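Local structure of beta-glucosidase (Pseudoalteromonas sp., 3F95) at residues Ser13-Lys16 with Asn17-Trp20; Ser120-Ser123 with Gln124-Asp128. The protein is the extra C-terminal beta-sandwich domain of an exo-1,3/1,4-beta-glucanase that probably has beta-glucosidase activity. All coordinates share one frame; numbering follows the deposited sequence.

Interaction 1 of 2, residues Ser13-Lys16 with Asn17-Trp20; sequences SLAK and NMTW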
loop_
_atom_site.group_PDB
_atom_site.type_symbol
_atom_site.label_atom_id
_atom_site.label_comp_id
_atom_site.label_asym_id
_atom_site.label_seq_id
_atom_site.Cartn_x
_atom_site.Cartn_y
_atom_site.Cartn_z
ATOM N N SER A 13 13.759 0.114 0.955
ATOM C CA SER A 13 13.726 -1.218 1.558
ATOM C C SER A 13 12.741 -1.216 2.717
ATOM O O SER A 13 12.400 -0.153 3.247
ATOM C CB SER A 13 15.112 -1.589 2.062
ATOM O OG SER A 13 15.461 -0.738 3.126
ATOM N N LEU A 14 12.267 -2.405 3.090
ATOM C CA LEU A 14 11.341 -2.575 4.209
ATOM C C LEU A 14 12.010 -2.102 5.483
ATOM O O LEU A 14 13.172 -2.442 5.743
ATOM C CB LEU A 14 10.964 -4.065 4.357
ATOM C CG LEU A 14 10.026 -4.562 3.251
ATOM C CD1 LEU A 14 9.951 -6.100 3.188
ATOM C CD2 LEU A 14 8.648 -4.005 3.470
ATOM N N ALA A 15 11.286 -1.309 6.263
ATOM C CA ALA A 15 11.744 -0.896 7.583
ATOM C C ALA A 15 11.731 -2.143 8.474
ATOM O O ALA A 15 11.094 -3.151 8.148
ATOM C CB ALA A 15 10.812 0.188 8.143
ATOM N N LYS A 16 12.472 -2.200 9.577
ATOM C CA LYS A 16 12.742 -3.528 10.253
ATOM C C LYS A 16 11.587 -4.560 10.611
ATOM O O LYS A 16 11.661 -5.740 10.252
ATOM C CB LYS A 16 13.679 -3.300 11.445
ATOM C CG LYS A 16 15.107 -2.892 11.035
ATOM C CD LYS A 16 15.875 -2.110 12.139
ATOM C CE LYS A 16 16.633 -3.028 13.094
ATOM N NZ LYS A 16 17.242 -2.274 14.237
ATOM N N ASN A 17 10.589 -4.103 11.362
ATOM C CA ASN A 17 9.330 -4.716 11.752
ATOM C C ASN A 17 8.300 -4.831 10.622
ATOM O O ASN A 17 7.145 -5.072 10.914
ATOM C CB ASN A 17 8.733 -3.885 12.945
ATOM C CG ASN A 17 7.521 -4.544 13.639
ATOM O OD1 ASN A 17 7.396 -5.782 13.708
ATOM N ND2 ASN A 17 6.635 -3.695 14.207
ATOM N N MET A 18 8.716 -4.700 9.357
ATOM C CA MET A 18 7.762 -4.714 8.232
ATOM C C MET A 18 7.982 -5.842 7.222
ATOM O O MET A 18 9.122 -6.255 6.971
ATOM C CB MET A 18 7.728 -3.375 7.465
ATOM C CG MET A 18 7.700 -2.096 8.288
ATOM S SD MET A 18 6.280 -1.982 9.345
ATOM C CE MET A 18 4.927 -1.871 8.175
ATOM N N THR A 19 6.883 -6.310 6.624
ATOM C CA THR A 19 6.929 -7.249 5.498
ATOM C C THR A 19 5.851 -6.909 4.514
ATOM O O THR A 19 4.828 -6.341 4.873
ATOM C CB THR A 19 6.331 -8.682 5.742
ATOM O OG1 THR A 19 5.759 -8.863 7.030
ATOM C CG2 THR A 19 7.141 -9.766 5.200
ATOM N N TRP A 20 6.043 -7.382 3.283
ATOM C CA TRP A 20 4.948 -7.468 2.343
ATOM C C TRP A 20 4.221 -8.795 2.636
ATOM O O TRP A 20 4.852 -9.813 3.042
ATOM C CB TRP A 20 5.470 -7.508 0.910
ATOM C CG TRP A 20 6.277 -6.305 0.497
ATOM C CD1 TRP A 20 7.610 -6.237 0.326
ATOM C CD2 TRP A 20 5.759 -5.000 0.191
ATOM N NE1 TRP A 20 7.986 -4.954 -0.041
ATOM C CE2 TRP A 20 6.862 -4.185 -0.160
ATOM C CE3 TRP A 20 4.473 -4.445 0.196
ATOM C CZ2 TRP A 20 6.723 -2.820 -0.510
ATOM C CZ3 TRP A 20 4.331 -3.088 -0.162
ATOM C CH2 TRP A 20 5.449 -2.305 -0.513
#
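Met18 N donates to Ala15 O over 3.1 Å, closing a type I beta turn that runs from Ala15 to Met18 and feeds the chain into strand 18-24 of the beta-sandwich. The N-H...O angle of 139° is well short of straight, and the nitrogen stands above the carbonyl plane of Ala15, 39° out of it. Beside this bond the methyl of Ala15 meets the side chain of Met18, with Ala15 CB 3.9 Å from Met18 CG.

The apolar half of the contact joins the two flanks of the turn, where Leu14 leans across the chain onto the new strand. With its CG anti to the carbonyl carbon (chi1 -72°), Leu14 lays CD2 over one face of the Trp20 indole. In this CH-pi contact Leu14 CD2 lies 4.0 Å from the centroid of the five-membered ring of Trp20, displaced toward the rim. The other methyl serves two neighbours, as Leu14 CD1 lies 3.7 Å from Trp20 CD1 and also approaches the carbonyl of Met18. With an alanine at Leu14 both methyls are gone, and the indole face would probably lose its CH-pi partner, leaving a gap between the turn and the strand. Phe10 meets the same indole edge-to-face, and Phe61 packs against it with inclined rings. At the strand's first residue, Leu14 CD2 also reaches Met18 CB at 4.1 Å.

Interaction 2 of 2, residues Ser120-Ser123 with Gln124-Asp128; sequences SSFS and QLMAD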
loop_
_atom_site.group_PDB
_atom_site.type_symbol
_atom_site.label_atom_id
_atom_site.label_comp_id
_atom_site.label_asym_id
_atom_site.label_seq_id
_atom_site.Cartn_x
_atom_site.Cartn_y
_atom_site.Cartn_z
ATOM N N SER A 120 -12.138 3.704 -7.185
ATOM C CA SER A 120 -12.951 4.629 -8.002
ATOM C C SER A 120 -12.829 6.077 -7.516
ATOM O O SER A 120 -12.956 7.007 -8.311
ATOM C CB SER A 120 -14.420 4.188 -8.000
ATOM O OG SER A 120 -14.929 4.164 -6.684
ATOM N N SER A 121 -12.601 6.259 -6.222
ATOM C CA SER A 121 -12.516 7.593 -5.614
ATOM C C SER A 121 -11.326 8.424 -6.088
ATOM O O SER A 121 -11.360 9.644 -5.957
ATOM C CB SER A 121 -12.501 7.518 -4.091
ATOM O OG SER A 121 -11.248 7.051 -3.608
ATOM N N PHE A 122 -10.265 7.766 -6.565
ATOM C CA PHE A 122 -9.105 8.493 -7.103
ATOM C C PHE A 122 -8.623 7.974 -8.451
ATOM O O PHE A 122 -7.489 8.255 -8.851
ATOM C CB PHE A 122 -7.943 8.584 -6.073
ATOM C CG PHE A 122 -7.331 7.227 -5.679
ATOM C CD1 PHE A 122 -6.025 6.915 -6.046
ATOM C CD2 PHE A 122 -8.063 6.301 -4.926
ATOM C CE1 PHE A 122 -5.428 5.677 -5.669
ATOM C CE2 PHE A 122 -7.500 5.059 -4.566
ATOM C CZ PHE A 122 -6.179 4.761 -4.932
ATOM N N SER A 123 -9.478 7.239 -9.153
ATOM C CA SER A 123 -9.056 6.584 -10.403
ATOM C C SER A 123 -8.697 7.605 -11.489
ATOM O O SER A 123 -7.747 7.404 -12.238
ATOM C CB SER A 123 -10.106 5.596 -10.916
ATOM O OG SER A 123 -11.333 6.274 -11.132
ATOM N N GLN A 124 -9.437 8.719 -11.551
ATOM C CA GLN A 124 -9.190 9.684 -12.614
ATOM C C GLN A 124 -7.830 10.324 -12.445
ATOM O O GLN A 124 -7.088 10.429 -13.399
ATOM C CB GLN A 124 -10.318 10.706 -12.740
ATOM C CG GLN A 124 -11.555 10.140 -13.430
ATOM C CD GLN A 124 -11.410 10.030 -14.951
ATOM O OE1 GLN A 124 -10.677 9.172 -15.472
ATOM N NE2 GLN A 124 -12.122 10.905 -15.675
ATOM N N LEU A 125 -7.478 10.709 -11.224
ATOM C CA LEU A 125 -6.171 11.326 -11.021
ATOM C C LEU A 125 -4.987 10.376 -11.297
ATOM O O LEU A 125 -3.877 10.832 -11.577
ATOM C CB LEU A 125 -6.091 11.984 -9.644
ATOM C CG LEU A 125 -6.159 11.214 -8.335
ATOM C CD1 LEU A 125 -4.753 10.776 -7.891
ATOM C CD2 LEU A 125 -6.796 12.115 -7.283
ATOM N N MET A 126 -5.242 9.062 -11.234
ATOM C CA MET A 126 -4.249 8.036 -11.547
ATOM C C MET A 126 -4.239 7.572 -13.028
ATOM O O MET A 126 -3.373 6.798 -13.451
ATOM C CB MET A 126 -4.485 6.807 -10.648
ATOM C CG MET A 126 -4.411 7.096 -9.125
ATOM S SD MET A 126 -2.866 7.842 -8.566
ATOM C CE MET A 126 -1.715 6.476 -8.710
ATOM N N ALA A 127 -5.215 8.038 -13.811
ATOM C CA ALA A 127 -5.537 7.439 -15.107
ATOM C C ALA A 127 -4.463 7.675 -16.162
ATOM O O ALA A 127 -4.439 6.987 -17.197
ATOM C CB ALA A 127 -6.903 7.961 -15.613
ATOM N N ASP A 128 -3.564 8.625 -15.902
ATOM C CA ASP A 128 -2.427 8.844 -16.800
ATOM C C ASP A 128 -1.373 7.711 -16.734
ATOM O O ASP A 128 -0.425 7.713 -17.517
ATOM C CB ASP A 128 -1.766 10.216 -16.579
ATOM C CG ASP A 128 -1.183 10.390 -15.183
ATOM O OD1 ASP A 128 -1.118 9.402 -14.420
ATOM O OD2 ASP A 128 -0.776 11.535 -14.842
HETATM O O HOH W 1 -12.043 9.224 -10.222
HETATM O O HOH W 2 -10.653 6.820 -14.119
#
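Ser123 and Gln124 are joined through a water that donates to Gln124 OE1, 2.7 Å away, and is hydrogen-bonded to Ser123 OG. Gln124 can reach this water because its chain folds back at chi2 (-77°), which turns the amide oxygen back to the water that it shares with the serine hydroxyl. A second water accepts the backbone N-H of Gln124 at 3.0 Å from Gln124 N and donates to Ser120 O, bridging two backbone groups four residues apart.

Direct backbone bonding is poorer. Met126 N is shared between two acceptors, Phe122 O at 3.4 Å and Ser123 O at 3.2 Å, and both bonds are weak. The nitrogen thus divides between an i+4 and an i+3 acceptor, as befits a weakly bonded turn, while Ala127 N donates to Gln124 O a step further on.

On the inward side the contact becomes apolar. Phe122 and Met126 pack at a slant, with Met126 CG 3.5 Å from Phe122 CD1. Bends at chi2 and chi3 of Met126 leave its sulfur beside the ring edge, SD being 5.4 Å from the Phe122 centroid, a Met-aromatic contact. Leu125 approaches the base of the phenylalanine, its CG 3.9 Å from Phe122 CB, and brings CD1 to the ring edge. Phe119 meets the Phe122 ring at an inclination. Leu134 of strand 132-137 lies against Phe122, Leu125 and Met126, and Met126 also touches Met92 and Ile94 on strand 87-94.

The whole is a single short, weakly bonded helical turn in the connection between strands 113-118 and 132-137 of a galactose-binding-like beta-sandwich, packed on its inner side against sheet residues and tied on its outer side by water.

In the fold
Both interactions are local turns bordering strands of one beta-sandwich, on opposite sides of the chain's centre and with their own centres about 28 Å apart. Each combines buried and exposed residues, but interaction 1 leads into strand 18-24 of the antiparallel sheet, whereas interaction 2 lies in the passage from that sheet to the mixed one and packs on strands 87-94 and 132-137 of the latter. Residues 13-20 rely on one direct backbone bond and an aliphatic-to-indole face contact; between 120-123 and 124-128 the direct bonds are weak and shared, with water bridging alongside and sulfur at a phenyl edge. Both places pair a turn's backbone hydrogen bond with apolar packing on the sandwich.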